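Local coordinates for protein oxalate biosynthetic component 1 (Burkholderia thailandensis, PDB 5IKY) that produces oxalate in quorum sensing-dependent oxalogenesis as a bifunctional enzyme, a serine hydrolase of the alpha/beta hydrolase kind with an additional lyase activity, at residues Val532-Phe535 with Arg536-Glu539; Trp93-Gly97 with Ser98-Arg102. One frame throughout, in Å; residues are numbered along the deposited sequence.

Contact 1: Val532-Phe535 with Arg536-Glu539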
ATOM      1  N   VAL A 532       1.097  -6.633  16.028  1.00 46.31           N
ATOM      2  CA  VAL A 532       1.341  -5.294  16.559  1.00 42.46           C
ATOM      3  C   VAL A 532       1.148  -5.286  18.074  1.00 53.24           C
ATOM      4  O   VAL A 532       1.922  -4.669  18.812  1.00 56.56           O
ATOM      5  CB  VAL A 532       0.410  -4.243  15.903  1.00 49.97           C
ATOM      6  CG1 VAL A 532       0.355  -2.964  16.729  1.00 39.37           C
ATOM      7  CG2 VAL A 532       0.874  -3.940  14.488  1.00 38.23           C
ATOM      8  N   ALA A 533       0.122  -5.996  18.531  1.00 45.89           N
ATOM      9  CA  ALA A 533      -0.170  -6.097  19.955  1.00 58.20           C
ATOM     10  C   ALA A 533       0.927  -6.864  20.689  1.00 55.56           C
ATOM     11  O   ALA A 533       1.283  -6.528  21.820  1.00 49.32           O
ATOM     12  CB  ALA A 533      -1.514  -6.764  20.173  1.00 37.86           C
ATOM     13  N   LEU A 534       1.462  -7.892  20.038  1.00 48.65           N
ATOM     14  CA  LEU A 534       2.494  -8.721  20.649  1.00 46.71           C
ATOM     15  C   LEU A 534       3.791  -7.937  20.832  1.00 54.25           C
ATOM     16  O   LEU A 534       4.459  -8.066  21.860  1.00 46.19           O
ATOM     17  CB  LEU A 534       2.745  -9.975  19.811  1.00 49.04           C
ATOM     18  CG  LEU A 534       3.688 -10.999  20.449  1.00 55.35           C
ATOM     19  CD1 LEU A 534       3.121 -11.488  21.772  1.00 41.33           C
ATOM     20  CD2 LEU A 534       3.931 -12.164  19.508  1.00 46.62           C
ATOM     21  N   PHE A 535       4.138  -7.120  19.842  1.00 48.63           N
ATOM     22  CA  PHE A 535       5.335  -6.289  19.928  1.00 41.12           C
ATOM     23  C   PHE A 535       5.208  -5.246  21.039  1.00 45.78           C
ATOM     24  O   PHE A 535       6.159  -5.004  21.785  1.00 48.83           O
ATOM     25  CB  PHE A 535       5.615  -5.595  18.592  1.00 47.42           C
ATOM     26  CG  PHE A 535       6.914  -4.835  18.568  1.00 51.87           C
ATOM     27  CD1 PHE A 535       8.108  -5.483  18.286  1.00 43.82           C
ATOM     28  CD2 PHE A 535       6.944  -3.476  18.840  1.00 48.08           C
ATOM     29  CE1 PHE A 535       9.305  -4.788  18.274  1.00 49.32           C
ATOM     30  CE2 PHE A 535       8.139  -2.777  18.829  1.00 48.72           C
ATOM     31  CZ  PHE A 535       9.319  -3.433  18.545  1.00 56.05           C
ATOM     32  N   ARG A 536       4.036  -4.627  21.143  1.00 40.36           N
ATOM     33  CA  ARG A 536       3.783  -3.646  22.196  1.00 55.18           C
ATOM     34  C   ARG A 536       3.778  -4.304  23.571  1.00 56.43           C
ATOM     35  O   ARG A 536       4.053  -3.656  24.581  1.00 52.58           O
ATOM     36  CB  ARG A 536       2.459  -2.924  21.953  1.00 44.65           C
ATOM     37  CG  ARG A 536       2.518  -1.896  20.838  1.00 45.26           C
ATOM     38  CD  ARG A 536       1.131  -1.444  20.446  1.00 39.38           C
ATOM     39  NE  ARG A 536       1.163  -0.355  19.479  1.00 53.36           N
ATOM     40  CZ  ARG A 536       0.106   0.047  18.785  1.00 49.00           C
ATOM     41  NH1 ARG A 536      -1.060  -0.560  18.953  1.00 53.43           N
ATOM     42  NH2 ARG A 536       0.216   1.046  17.922  1.00 61.91           N
ATOM     43  N   GLN A 537       3.463  -5.594  23.600  1.00 40.64           N
ATOM     44  CA  GLN A 537       3.507  -6.367  24.832  1.00 53.28           C
ATOM     45  C   GLN A 537       4.958  -6.570  25.278  1.00 58.80           C
ATOM     46  O   GLN A 537       5.254  -6.592  26.476  1.00 56.81           O
ATOM     47  CB  GLN A 537       2.798  -7.711  24.639  1.00 49.84           C
ATOM     48  CG  GLN A 537       2.587  -8.497  25.916  1.00 62.64           C
ATOM     49  CD  GLN A 537       1.921  -9.834  25.669  1.00 75.52           C
ATOM     50  OE1 GLN A 537       1.132  -9.987  24.736  1.00 64.65           O
ATOM     51  NE2 GLN A 537       2.241 -10.815  26.505  1.00 84.19           N
ATOM     52  N   ALA A 538       5.860  -6.711  24.308  1.00 46.80           N
ATOM     53  CA  ALA A 538       7.290  -6.833  24.596  1.00 47.32           C
ATOM     54  C   ALA A 538       7.855  -5.494  25.001  1.00 51.38           C
ATOM     55  O   ALA A 538       8.667  -5.398  25.921  1.00 57.75           O
ATOM     56  CB  ALA A 538       8.042  -7.385  23.394  1.00 47.89           C
ATOM     57  N   GLU A 539       7.415  -4.458  24.298  1.00 50.62           N
ATOM     58  CA  GLU A 539       7.813  -3.096  24.600  1.00 53.43           C
ATOM     59  C   GLU A 539       7.441  -2.750  26.037  1.00 58.40           C
ATOM     60  O   GLU A 539       8.216  -2.118  26.757  1.00 67.24           O
ATOM     61  CB  GLU A 539       7.153  -2.138  23.613  1.00 47.79           C
ATOM     62  CG  GLU A 539       7.584  -0.699  23.731  1.00 67.02           C
ATOM     63  CD  GLU A 539       7.071   0.132  22.576  1.00 92.02           C
ATOM     64  OE1 GLU A 539       6.458   1.190  22.831  1.00109.59           O
ATOM     65  OE2 GLU A 539       7.285  -0.268  21.411  1.00 77.66           O
TER

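Contact 2: Trp93-Gly97 with Ser98-Arg102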
ATOM      1  N   TRP A  93     -27.292  -6.007 -44.969  1.00 75.31           N
ATOM      2  CA  TRP A  93     -27.108  -7.451 -45.078  1.00 81.00           C
ATOM      3  C   TRP A  93     -27.465  -7.951 -46.476  1.00 86.47           C
ATOM      4  O   TRP A  93     -28.467  -7.532 -47.055  1.00 98.95           O
ATOM      5  CB  TRP A  93     -27.951  -8.182 -44.032  1.00 84.27           C
ATOM      6  CG  TRP A  93     -27.554  -7.889 -42.617  1.00 80.95           C
ATOM      7  CD1 TRP A  93     -27.815  -6.750 -41.913  1.00 74.33           C
ATOM      8  CD2 TRP A  93     -26.841  -8.756 -41.727  1.00 80.70           C
ATOM      9  NE1 TRP A  93     -27.302  -6.851 -40.643  1.00 82.36           N
ATOM     10  CE2 TRP A  93     -26.700  -8.073 -40.503  1.00 83.88           C
ATOM     11  CE3 TRP A  93     -26.306 -10.042 -41.846  1.00 77.05           C
ATOM     12  CZ2 TRP A  93     -26.044  -8.630 -39.408  1.00 82.48           C
ATOM     13  CZ3 TRP A  93     -25.657 -10.594 -40.759  1.00 71.42           C
ATOM     14  CH2 TRP A  93     -25.530  -9.889 -39.556  1.00 80.05           C
ATOM     15  N   THR A  94     -26.643  -8.843 -47.017  1.00 73.69           N
ATOM     16  CA  THR A  94     -26.946  -9.472 -48.298  1.00 87.22           C
ATOM     17  C   THR A  94     -27.182 -10.964 -48.115  1.00 82.13           C
ATOM     18  O   THR A  94     -26.450 -11.628 -47.380  1.00 85.09           O
ATOM     19  CB  THR A  94     -25.821  -9.264 -49.327  1.00 91.01           C
ATOM     20  OG1 THR A  94     -24.597  -9.806 -48.818  1.00101.39           O
ATOM     21  CG2 THR A  94     -25.639  -7.786 -49.628  1.00 95.10           C
ATOM     22  N   PRO A  95     -28.215 -11.496 -48.784  1.00 88.80           N
ATOM     23  CA  PRO A  95     -28.561 -12.913 -48.675  1.00 83.40           C
ATOM     24  C   PRO A  95     -27.732 -13.790 -49.604  1.00 84.86           C
ATOM     25  O   PRO A  95     -27.176 -13.315 -50.593  1.00 80.19           O
ATOM     26  CB  PRO A  95     -30.032 -12.937 -49.082  1.00 81.34           C
ATOM     27  CG  PRO A  95     -30.144 -11.831 -50.069  1.00 78.82           C
ATOM     28  CD  PRO A  95     -29.173 -10.760 -49.627  1.00 80.96           C
ATOM     29  N   SER A  96     -27.656 -15.071 -49.272  1.00 90.35           N
ATOM     30  CA  SER A  96     -26.969 -16.049 -50.098  1.00 78.84           C
ATOM     31  C   SER A  96     -27.588 -17.410 -49.814  1.00 96.05           C
ATOM     32  O   SER A  96     -26.977 -18.271 -49.177  1.00 81.56           O
ATOM     33  CB  SER A  96     -25.466 -16.048 -49.816  1.00 78.19           C
ATOM     34  OG  SER A  96     -24.795 -17.029 -50.586  1.00 91.96           O
ATOM     35  N   GLY A  97     -28.818 -17.586 -50.286  1.00 85.07           N
ATOM     36  CA  GLY A  97     -29.607 -18.752 -49.948  1.00 80.06           C
ATOM     37  C   GLY A  97     -30.260 -18.556 -48.595  1.00 89.91           C
ATOM     38  O   GLY A  97     -31.035 -17.620 -48.396  1.00 92.20           O
ATOM     39  N   SER A  98     -29.937 -19.437 -47.656  1.00 87.32           N
ATOM     40  CA  SER A  98     -30.471 -19.342 -46.304  1.00 83.92           C
ATOM     41  C   SER A  98     -29.586 -18.470 -45.416  1.00 92.31           C
ATOM     42  O   SER A  98     -29.998 -18.056 -44.332  1.00 97.13           O
ATOM     43  CB  SER A  98     -30.617 -20.734 -45.688  1.00 86.47           C
ATOM     44  OG  SER A  98     -29.392 -21.447 -45.745  1.00100.37           O
ATOM     45  N   VAL A  99     -28.373 -18.191 -45.884  1.00 87.67           N
ATOM     46  CA  VAL A  99     -27.383 -17.485 -45.076  1.00 77.17           C
ATOM     47  C   VAL A  99     -27.291 -15.996 -45.400  1.00 72.76           C
ATOM     48  O   VAL A  99     -27.060 -15.610 -46.545  1.00 82.10           O
ATOM     49  CB  VAL A  99     -25.980 -18.103 -45.246  1.00 83.48           C
ATOM     50  CG1 VAL A  99     -24.951 -17.313 -44.445  1.00 78.74           C
ATOM     51  CG2 VAL A  99     -25.985 -19.567 -44.831  1.00 76.43           C
ATOM     52  N   TRP A 100     -27.469 -15.167 -44.377  1.00 84.07           N
ATOM     53  CA  TRP A 100     -27.250 -13.731 -44.494  1.00 79.91           C
ATOM     54  C   TRP A 100     -25.905 -13.357 -43.879  1.00 85.10           C
ATOM     55  O   TRP A 100     -25.474 -13.966 -42.901  1.00 90.47           O
ATOM     56  CB  TRP A 100     -28.371 -12.947 -43.804  1.00 73.16           C
ATOM     57  CG  TRP A 100     -29.694 -13.002 -44.501  1.00 86.79           C
ATOM     58  CD1 TRP A 100     -30.587 -14.032 -44.483  1.00 91.75           C
ATOM     59  CD2 TRP A 100     -30.283 -11.974 -45.307  1.00 89.70           C
ATOM     60  NE1 TRP A 100     -31.693 -13.713 -45.234  1.00 94.21           N
ATOM     61  CE2 TRP A 100     -31.530 -12.455 -45.750  1.00 93.38           C
ATOM     62  CE3 TRP A 100     -29.874 -10.697 -45.702  1.00 91.14           C
ATOM     63  CZ2 TRP A 100     -32.373 -11.703 -46.566  1.00 97.09           C
ATOM     64  CZ3 TRP A 100     -30.711  -9.952 -46.512  1.00 92.65           C
ATOM     65  CH2 TRP A 100     -31.946 -10.458 -46.936  1.00 93.23           C
ATOM     66  N   HIS A 101     -25.248 -12.355 -44.452  1.00 78.27           N
ATOM     67  CA  HIS A 101     -24.007 -11.840 -43.882  1.00 73.26           C
ATOM     68  C   HIS A 101     -23.822 -10.373 -44.251  1.00 73.66           C
ATOM     69  O   HIS A 101     -24.334  -9.913 -45.270  1.00 71.93           O
ATOM     70  CB  HIS A 101     -22.808 -12.669 -44.350  1.00 72.61           C
ATOM     71  CG  HIS A 101     -22.613 -12.672 -45.833  1.00 86.44           C
ATOM     72  ND1 HIS A 101     -21.743 -11.814 -46.469  1.00102.43           N
ATOM     73  CD2 HIS A 101     -23.173 -13.431 -46.804  1.00 90.64           C
ATOM     74  CE1 HIS A 101     -21.777 -12.041 -47.771  1.00100.40           C
ATOM     75  NE2 HIS A 101     -22.637 -13.017 -48.000  1.00 96.35           N
ATOM     76  N   ARG A 102     -23.097  -9.637 -43.413  1.00 73.43           N
ATOM     77  CA  ARG A 102     -22.910  -8.209 -43.637  1.00 73.27           C
ATOM     78  C   ARG A 102     -21.775  -7.910 -44.604  1.00 86.37           C
ATOM     79  O   ARG A 102     -20.623  -8.271 -44.364  1.00 97.61           O
ATOM     80  CB  ARG A 102     -22.655  -7.482 -42.317  1.00 76.99           C
ATOM     81  CG  ARG A 102     -23.856  -6.701 -41.823  1.00 78.31           C
ATOM     82  CD  ARG A 102     -23.437  -5.546 -40.940  1.00 80.87           C
ATOM     83  NE  ARG A 102     -24.586  -4.808 -40.428  1.00 92.20           N
ATOM     84  CZ  ARG A 102     -24.497  -3.762 -39.614  1.00102.44           C
ATOM     85  NH1 ARG A 102     -23.307  -3.333 -39.216  1.00104.56           N
ATOM     86  NH2 ARG A 102     -25.595  -3.148 -39.194  1.00107.61           N
TER

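Contact 1: Val532-Phe535 with Arg536-Glu539
Arg-536 N bonds back to Val-532 O (3.1 Å, N-H...O 162°), and the same i to i+4 step recurs at Gln-537, Ala-538 and Glu-539, the last with Glu-539 N 2.9 Å from Phe-535 O; this is regular alpha-helical pairing inside helix 530-541. One turn apart, Val-532 and Arg-536 run side by side in the same direction. Val-532 holds CG1 anti to its own N (chi1 163°), which lays that methyl over one face of the Arg-536 guanidinium, toward its rim, 3.6 Å from NH1. The arginine chain is extended from CG to NE, and its CG passes 3.5 Å from Val-532 O. Arg-536 NH2 forms a salt bridge with Asp-523 of helix 518-524. The Phe-535 ring and the Glu-539 carboxylate also sit one turn apart, their planes almost perpendicular at 89°. The Phe-535 side chain touches Pro-694 and Met-719, whereas Leu-534 and Ala-538 pack on Ile-564 of helix 562-579, so different sides of the helix meet different neighbours. Three residues apart, Leu-534 CD1 approaches Gln-537 OE1 at 3.9 Å, a van der Waals contact. On the Phe-535 side, the nearest ring atom to Glu-539 OE2 is CE2, at 3.7 Å.

Contact 2: Trp93-Gly97 with Ser98-Arg102
Arg-102 CG sits over one face of the Trp-93 indole and Pro-95 CB over one face of the Trp-100 indole, two CH-pi contacts on the same side of a beta hairpin. The first places CG 3.5 Å from the centroid of the Trp-93 five-membered ring, 15° off the normal; the second places Pro-95 CB 3.6 Å from the centroid of the Trp-100 six-membered ring. At their edges the indoles meet the opposite strand: the Trp-100 carbonyl carbon lies in the plane of Trp-93, and Trp-93 O comes within 3.3 Å of Trp-100 CZ3. With CG anti to its carbonyl carbon (chi1 -64°), the Trp-93 indole swings across to the partner strand, where Arg-102 CG covers it. Trp-93 CB makes an apolar contact with Trp-100 CE3 at 3.6 Å. Both indoles pack on Leu-88 of helix 82-90, so this face of the hairpin is the one turned to the helix. The guanidinium of Arg-102 is tilted 58° to the Trp-93 ring and continues to a salt bridge with Glu-63.

Strands 93-96 and 99-102 are antiparallel, joined by a type II' turn from Ser-96 to Val-99 in which Gly-97 has a positive phi. Thr-94 and His-101 form a hydrogen-bonded pair, with Thr-94 N 3.1 Å from His-101 O. On the other face, Thr-94 OG1 stands above the His-101 imidazole toward its rim, 3.7 Å from CE1.

Overall arrangement
Contact 2 comes first along the chain and contact 1 more than 400 residues later. Their centres are 75 Å apart, their nearest atoms about 59 Å, and they lie on opposite sides of the chain's centre; they share no helix, strand or sheet. Residues 93-102 form two strands of a three-stranded antiparallel sheet, with strand 70-71 beside 99-102, in the N-terminal domain of the oxalate biosynthetic component family. The centre of contact 2 lies 56 Å from the chain's centre, that of contact 1 only 23 Å. The helix carrying contact 1 touches helix 562-579 and helix 715-734, which fall largely in the cap domain. This is consistent with the two contacts belonging to separate parts of this elongated multidomain enzyme.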